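Soluble lytic murein transglycosylase (Pseudomonas aeruginosa, PDB 5OHU) probably cleaves the glycan strands of bacterial cell-wall peptidoglycan as a lytic transglycosylase, acting both exolytically and endolytically. Local coordinates at residues 111-119 / 128-139. Residues are numbered along the deposited sequence; the frame is centred on the assembly and turned at random.
Sequences DWKTFVNYY and LDCLYGQYQLGH. With PO4 (phosphate ion), chain F.
Val116 points CG1 almost squarely at the face of Tyr135: the methyl carbon sits 3.3 Å from the ring centroid and 3° off the ring normal, a CH-pi contact over the centre of the ring. His139 CB lies over the opposite face, toward its rim, and His139 ND1 donates to Tyr135 O at 2.9 Å, in the carbonyl plane and on a lone pair. This bond helps fix the imidazole, whose edge is turned to the face of the Trp112 five-membered ring in an offset edge-to-face pair, the planes steeply inclined. Further along the indole, Trp112 CE3 packs 3.7 Å from Tyr135 CB. At the other end of the contact, Tyr119 and Tyr132 form an offset stack, centroids 4.5 Å apart and planes at 22°, with Tyr119 CE2 over one face of Tyr132. Tyr119 holds CG anti to its own N, which carries its ring across to this stack.

The helices 112-118 and 128-138 run in broadly opposed directions but cross steeply, at 128°, as in the helical hairpins of an all-alpha superhelical domain like that of the Slt70 relatives. Between the two aromatic clusters, Phe115 brings CZ to 3.6 Å from Leu131 CB and presents its edge to Leu128 O. Its second layer is helix 95-108, where Leu103 touches both Phe115 and Leu128.

Tyr119 OH donates to Asp129 OD1 in a hydrogen bond whose modelled length is implausibly short and so doubtful; Arg151 adds a long, weak ion pair to Asp129 OD2. Tyr132 OH donates to O1 of a phosphate, probably from the crystallisation liquor, at 2.8 Å. Behind the second helix, the disulfide Cys130-Cys163 ties it to helix 161-172, while Asp111 stands at the N-cap position of the first, its OD1 accepting from Thr114 OG1.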
ATOM      1  N   ASP A 111       9.449  14.616  34.817  1.00 22.41           N
ATOM      2  CA  ASP A 111       9.745  13.226  35.182  1.00 18.21           C
ATOM      3  C   ASP A 111      10.501  12.532  34.040  1.00 19.85           C
ATOM      4  O   ASP A 111      10.031  11.571  33.422  1.00 19.27           O
ATOM      5  CB  ASP A 111       8.463  12.486  35.544  1.00 18.51           C
ATOM      6  CG  ASP A 111       8.717  11.290  36.450  1.00 26.48           C
ATOM      7  OD1 ASP A 111       9.893  10.877  36.536  1.00 23.42           O
ATOM      8  OD2 ASP A 111       7.748  10.730  37.037  1.00 30.52           O
ATOM      9  N   TRP A 112      11.717  13.034  33.787  1.00 17.79           N
ATOM     10  CA  TRP A 112      12.497  12.585  32.635  1.00 23.61           C
ATOM     11  C   TRP A 112      13.030  11.173  32.811  1.00 20.77           C
ATOM     12  O   TRP A 112      13.160  10.452  31.821  1.00 26.97           O
ATOM     13  CB  TRP A 112      13.646  13.547  32.343  1.00 17.35           C
ATOM     14  CG  TRP A 112      13.151  14.830  31.746  1.00 17.07           C
ATOM     15  CD1 TRP A 112      13.150  16.057  32.334  1.00 17.09           C
ATOM     16  CD2 TRP A 112      12.528  14.999  30.460  1.00 19.72           C
ATOM     17  NE1 TRP A 112      12.581  16.984  31.493  1.00 24.21           N
ATOM     18  CE2 TRP A 112      12.190  16.363  30.338  1.00 18.86           C
ATOM     19  CE3 TRP A 112      12.238  14.134  29.400  1.00 19.99           C
ATOM     20  CZ2 TRP A 112      11.582  16.886  29.195  1.00 20.04           C
ATOM     21  CZ3 TRP A 112      11.620  14.651  28.266  1.00 18.24           C
ATOM     22  CH2 TRP A 112      11.307  16.016  28.167  1.00 18.20           C
ATOM     23  N   LYS A 113      13.311  10.751  34.046  1.00 18.16           N
ATOM     24  CA  LYS A 113      13.815   9.398  34.259  1.00 25.88           C
ATOM     25  C   LYS A 113      12.765   8.352  33.905  1.00 27.56           C
ATOM     26  O   LYS A 113      13.088   7.313  33.315  1.00 36.09           O
ATOM     27  CB  LYS A 113      14.278   9.219  35.704  1.00 25.90           C
ATOM     28  CG  LYS A 113      15.581   9.930  36.040  1.00 35.78           C
ATOM     29  CD  LYS A 113      16.015   9.627  37.474  1.00 50.36           C
ATOM     30  CE  LYS A 113      17.410  10.155  37.784  1.00 59.89           C
ATOM     31  NZ  LYS A 113      17.386  11.572  38.247  1.00 68.34           N
ATOM     32  N   THR A 114      11.510   8.607  34.258  1.00 21.50           N
ATOM     33  CA  THR A 114      10.428   7.699  33.901  1.00 24.57           C
ATOM     34  C   THR A 114      10.089   7.795  32.416  1.00 24.48           C
ATOM     35  O   THR A 114       9.765   6.787  31.785  1.00 18.36           O
ATOM     36  CB  THR A 114       9.196   8.013  34.751  1.00 24.99           C
ATOM     37  OG1 THR A 114       9.579   8.089  36.131  1.00 23.27           O
ATOM     38  CG2 THR A 114       8.141   6.942  34.571  1.00 19.23           C
ATOM     39  N   PHE A 115      10.149   9.000  31.852  1.00 17.96           N
ATOM     40  CA  PHE A 115       9.933   9.159  30.417  1.00 24.67           C
ATOM     41  C   PHE A 115      10.883   8.275  29.613  1.00 24.50           C
ATOM     42  O   PHE A 115      10.440   7.501  28.760  1.00 17.40           O
ATOM     43  CB  PHE A 115      10.097  10.622  30.014  1.00 17.24           C
ATOM     44  CG  PHE A 115       9.912  10.870  28.539  1.00 16.85           C
ATOM     45  CD1 PHE A 115      10.985  10.797  27.668  1.00 16.62           C
ATOM     46  CD2 PHE A 115       8.670  11.211  28.032  1.00 16.74           C
ATOM     47  CE1 PHE A 115      10.817  11.020  26.300  1.00 16.28           C
ATOM     48  CE2 PHE A 115       8.487  11.436  26.682  1.00 18.23           C
ATOM     49  CZ  PHE A 115       9.566  11.354  25.807  1.00 16.17           C
ATOM     50  N   VAL A 116      12.195   8.370  29.873  1.00 17.67           N
ATOM     51  CA  VAL A 116      13.113   7.607  29.034  1.00 19.06           C
ATOM     52  C   VAL A 116      13.030   6.122  29.311  1.00 17.76           C
ATOM     53  O   VAL A 116      13.382   5.325  28.440  1.00 18.79           O
ATOM     54  CB  VAL A 116      14.589   8.054  29.123  1.00 19.05           C
ATOM     55  CG1 VAL A 116      14.768   9.437  28.533  1.00 21.29           C
ATOM     56  CG2 VAL A 116      15.173   7.935  30.546  1.00 17.77           C
ATOM     57  N   ASN A 117      12.573   5.712  30.488  1.00 18.15           N
ATOM     58  CA  ASN A 117      12.419   4.282  30.704  1.00 18.51           C
ATOM     59  C   ASN A 117      11.349   3.709  29.786  1.00 18.40           C
ATOM     60  O   ASN A 117      11.394   2.525  29.446  1.00 18.57           O
ATOM     61  CB  ASN A 117      12.066   3.988  32.164  1.00 18.98           C
ATOM     62  CG  ASN A 117      13.263   4.070  33.085  1.00 37.30           C
ATOM     63  OD1 ASN A 117      14.404   4.187  32.633  1.00 19.06           O
ATOM     64  ND2 ASN A 117      13.011   3.984  34.393  1.00 19.61           N
ATOM     65  N   TYR A 118      10.379   4.525  29.388  1.00 18.14           N
ATOM     66  CA  TYR A 118       9.243   4.037  28.624  1.00 18.08           C
ATOM     67  C   TYR A 118       9.123   4.597  27.223  1.00 17.60           C
ATOM     68  O   TYR A 118       8.259   4.123  26.475  1.00 17.54           O
ATOM     69  CB  TYR A 118       7.934   4.308  29.382  1.00 18.32           C
ATOM     70  CG  TYR A 118       7.806   3.353  30.527  1.00 18.86           C
ATOM     71  CD1 TYR A 118       7.263   2.097  30.342  1.00 19.15           C
ATOM     72  CD2 TYR A 118       8.311   3.679  31.772  1.00 19.11           C
ATOM     73  CE1 TYR A 118       7.183   1.208  31.380  1.00 19.69           C
ATOM     74  CE2 TYR A 118       8.239   2.800  32.811  1.00 19.64           C
ATOM     75  CZ  TYR A 118       7.662   1.568  32.614  1.00 19.93           C
ATOM     76  OH  TYR A 118       7.591   0.683  33.659  1.00 25.45           O
ATOM     77  N   TYR A 119       9.962   5.558  26.833  1.00 17.28           N
ATOM     78  CA  TYR A 119       9.914   6.077  25.474  1.00 16.84           C
ATOM     79  C   TYR A 119      10.301   4.999  24.467  1.00 17.90           C
ATOM     80  O   TYR A 119      11.400   4.446  24.530  1.00 20.01           O
ATOM     81  CB  TYR A 119      10.836   7.282  25.324  1.00 16.58           C
ATOM     82  CG  TYR A 119      11.065   7.629  23.880  1.00 21.96           C
ATOM     83  CD1 TYR A 119      10.016   8.035  23.078  1.00 25.04           C
ATOM     84  CD2 TYR A 119      12.320   7.512  23.306  1.00 23.26           C
ATOM     85  CE1 TYR A 119      10.206   8.320  21.748  1.00 23.12           C
ATOM     86  CE2 TYR A 119      12.521   7.806  21.966  1.00 24.93           C
ATOM     87  CZ  TYR A 119      11.465   8.208  21.194  1.00 18.68           C
ATOM     88  OH  TYR A 119      11.655   8.515  19.858  1.00 18.54           O
ATOM     89  N   LEU A 128       6.496  12.197  20.615  1.00 19.04           N
ATOM     90  CA  LEU A 128       7.407  11.605  21.587  1.00 19.01           C
ATOM     91  C   LEU A 128       8.859  11.720  21.126  1.00 15.14           C
ATOM     92  O   LEU A 128       9.755  12.002  21.932  1.00 20.66           O
ATOM     93  CB  LEU A 128       7.030  10.139  21.833  1.00 16.84           C
ATOM     94  CG  LEU A 128       5.633   9.821  22.348  1.00 15.79           C
ATOM     95  CD1 LEU A 128       5.403   8.325  22.308  1.00 21.87           C
ATOM     96  CD2 LEU A 128       5.432  10.356  23.770  1.00 16.08           C
ATOM     97  N   ASP A 129       9.111  11.498  19.837  1.00 15.40           N
ATOM     98  CA  ASP A 129      10.452  11.703  19.299  1.00 19.91           C
ATOM     99  C   ASP A 129      10.957  13.105  19.612  1.00 15.81           C
ATOM    100  O   ASP A 129      12.112  13.288  20.013  1.00 18.19           O
ATOM    101  CB  ASP A 129      10.462  11.450  17.786  1.00 19.87           C
ATOM    102  CG  ASP A 129       9.998  10.048  17.419  1.00 27.05           C
ATOM    103  OD1 ASP A 129       9.878   9.184  18.322  1.00 28.75           O
ATOM    104  OD2 ASP A 129       9.765   9.802  16.213  1.00 31.25           O
ATOM    105  N   CYS A 130      10.092  14.105  19.486  1.00 15.85           N
ATOM    106  CA  CYS A 130      10.529  15.470  19.780  1.00 14.61           C
ATOM    107  C   CYS A 130      10.779  15.676  21.263  1.00 20.61           C
ATOM    108  O   CYS A 130      11.787  16.289  21.640  1.00 19.25           O
ATOM    109  CB  CYS A 130       9.507  16.457  19.239  1.00 18.32           C
ATOM    110  SG  CYS A 130       9.744  16.539  17.435  1.00 34.40           S
ATOM    111  N   LEU A 131       9.894  15.145  22.121  1.00 15.06           N
ATOM    112  CA  LEU A 131      10.161  15.172  23.554  1.00 15.33           C
ATOM    113  C   LEU A 131      11.464  14.450  23.872  1.00 16.34           C
ATOM    114  O   LEU A 131      12.218  14.876  24.751  1.00 16.13           O
ATOM    115  CB  LEU A 131       8.988  14.545  24.307  1.00 15.56           C
ATOM    116  CG  LEU A 131       7.703  15.379  24.220  1.00 20.15           C
ATOM    117  CD1 LEU A 131       6.512  14.619  24.776  1.00 15.81           C
ATOM    118  CD2 LEU A 131       7.911  16.669  24.979  1.00 15.63           C
ATOM    119  N   TYR A 132      11.762  13.361  23.152  1.00 15.37           N
ATOM    120  CA  TYR A 132      13.013  12.649  23.411  1.00 15.49           C
ATOM    121  C   TYR A 132      14.218  13.488  23.014  1.00 16.54           C
ATOM    122  O   TYR A 132      15.230  13.510  23.728  1.00 15.56           O
ATOM    123  CB  TYR A 132      13.027  11.310  22.677  1.00 16.60           C
ATOM    124  CG  TYR A 132      14.239  10.468  22.977  1.00 20.86           C
ATOM    125  CD1 TYR A 132      14.509  10.032  24.282  1.00 17.97           C
ATOM    126  CD2 TYR A 132      15.120  10.104  21.952  1.00 21.68           C
ATOM    127  CE1 TYR A 132      15.632   9.247  24.558  1.00 18.83           C
ATOM    128  CE2 TYR A 132      16.239   9.316  22.204  1.00 26.42           C
ATOM    129  CZ  TYR A 132      16.488   8.886  23.501  1.00 30.96           C
ATOM    130  OH  TYR A 132      17.600   8.111  23.734  1.00 32.11           O
ATOM    131  N   GLY A 133      14.133  14.185  21.877  1.00 16.53           N
ATOM    132  CA  GLY A 133      15.183  15.133  21.531  1.00 15.05           C
ATOM    133  C   GLY A 133      15.399  16.183  22.607  1.00 15.20           C
ATOM    134  O   GLY A 133      16.539  16.518  22.941  1.00 27.56           O
ATOM    135  N   GLN A 134      14.309  16.709  23.172  1.00 19.59           N
ATOM    136  CA  GLN A 134      14.434  17.641  24.290  1.00 18.70           C
ATOM    137  C   GLN A 134      15.178  16.997  25.451  1.00 23.52           C
ATOM    138  O   GLN A 134      16.063  17.614  26.059  1.00 25.31           O
ATOM    139  CB  GLN A 134      13.052  18.124  24.753  1.00 20.65           C
ATOM    140  CG  GLN A 134      12.326  19.057  23.778  1.00 24.53           C
ATOM    141  CD  GLN A 134      10.923  19.456  24.251  1.00 25.85           C
ATOM    142  OE1 GLN A 134       9.972  19.462  23.464  1.00 29.33           O
ATOM    143  NE2 GLN A 134      10.788  19.774  25.539  1.00 20.72           N
ATOM    144  N   TYR A 135      14.840  15.750  25.771  1.00 21.14           N
ATOM    145  CA  TYR A 135      15.564  15.059  26.830  1.00 16.86           C
ATOM    146  C   TYR A 135      17.058  15.002  26.521  1.00 19.47           C
ATOM    147  O   TYR A 135      17.898  15.224  27.403  1.00 18.49           O
ATOM    148  CB  TYR A 135      15.015  13.646  27.018  1.00 16.48           C
ATOM    149  CG  TYR A 135      15.917  12.786  27.872  1.00 20.24           C
ATOM    150  CD1 TYR A 135      15.789  12.787  29.260  1.00 23.91           C
ATOM    151  CD2 TYR A 135      16.911  12.004  27.306  1.00 16.76           C
ATOM    152  CE1 TYR A 135      16.615  12.030  30.046  1.00 25.62           C
ATOM    153  CE2 TYR A 135      17.745  11.228  28.089  1.00 16.84           C
ATOM    154  CZ  TYR A 135      17.594  11.255  29.452  1.00 24.54           C
ATOM    155  OH  TYR A 135      18.397  10.493  30.258  1.00 31.22           O
ATOM    156  N   GLN A 136      17.409  14.651  25.282  1.00 17.45           N
ATOM    157  CA  GLN A 136      18.822  14.579  24.930  1.00 22.99           C
ATOM    158  C   GLN A 136      19.494  15.940  25.074  1.00 27.20           C
ATOM    159  O   GLN A 136      20.605  16.025  25.603  1.00 26.10           O
ATOM    160  CB  GLN A 136      18.997  14.029  23.514  1.00 20.95           C
ATOM    161  CG  GLN A 136      18.477  12.618  23.357  1.00 21.54           C
ATOM    162  CD  GLN A 136      18.477  12.132  21.928  1.00 28.28           C
ATOM    163  OE1 GLN A 136      18.975  11.043  21.643  1.00 31.12           O
ATOM    164  NE2 GLN A 136      17.914  12.928  21.016  1.00 26.92           N
ATOM    165  N   LEU A 137      18.828  17.020  24.642  1.00 24.13           N
ATOM    166  CA  LEU A 137      19.464  18.332  24.738  1.00 27.77           C
ATOM    167  C   LEU A 137      19.714  18.718  26.190  1.00 31.57           C
ATOM    168  O   LEU A 137      20.772  19.266  26.517  1.00 34.83           O
ATOM    169  CB  LEU A 137      18.628  19.405  24.036  1.00 25.11           C
ATOM    170  CG  LEU A 137      18.629  19.327  22.514  1.00 23.21           C
ATOM    171  CD1 LEU A 137      18.028  20.590  21.925  1.00 31.99           C
ATOM    172  CD2 LEU A 137      20.033  19.120  22.032  1.00 17.57           C
ATOM    173  N   GLY A 138      18.772  18.428  27.079  1.00 25.08           N
ATOM    174  CA  GLY A 138      18.979  18.785  28.468  1.00 21.09           C
ATOM    175  C   GLY A 138      19.671  17.762  29.346  1.00 27.25           C
ATOM    176  O   GLY A 138      19.779  17.989  30.556  1.00 32.50           O
ATOM    177  N   HIS A 139      20.137  16.637  28.810  1.00 27.98           N
ATOM    178  CA  HIS A 139      20.754  15.611  29.651  1.00 30.50           C
ATOM    179  C   HIS A 139      22.072  15.138  29.067  1.00 33.65           C
ATOM    180  O   HIS A 139      22.362  13.940  29.044  1.00 32.95           O
ATOM    181  CB  HIS A 139      19.814  14.427  29.867  1.00 22.41           C
ATOM    182  CG  HIS A 139      18.634  14.749  30.728  1.00 28.49           C
ATOM    183  ND1 HIS A 139      17.541  15.450  30.261  1.00 29.93           N
ATOM    184  CD2 HIS A 139      18.379  14.474  32.029  1.00 27.78           C
ATOM    185  CE1 HIS A 139      16.663  15.589  31.237  1.00 34.54           C
ATOM    186  NE2 HIS A 139      17.144  15.003  32.319  1.00 33.48           N
TER
HETATM  187  P   PO4 F 705      19.400   7.165  27.270  1.00102.97           P
HETATM  188  O1  PO4 F 705      18.718   8.066  26.267  1.00102.53           O
HETATM  189  O2  PO4 F 705      19.248   7.729  28.665  1.00 91.92           O
HETATM  190  O3  PO4 F 705      20.873   7.048  26.943  1.00103.45           O
HETATM  191  O4  PO4 F 705      18.755   5.802  27.191  1.00107.37           O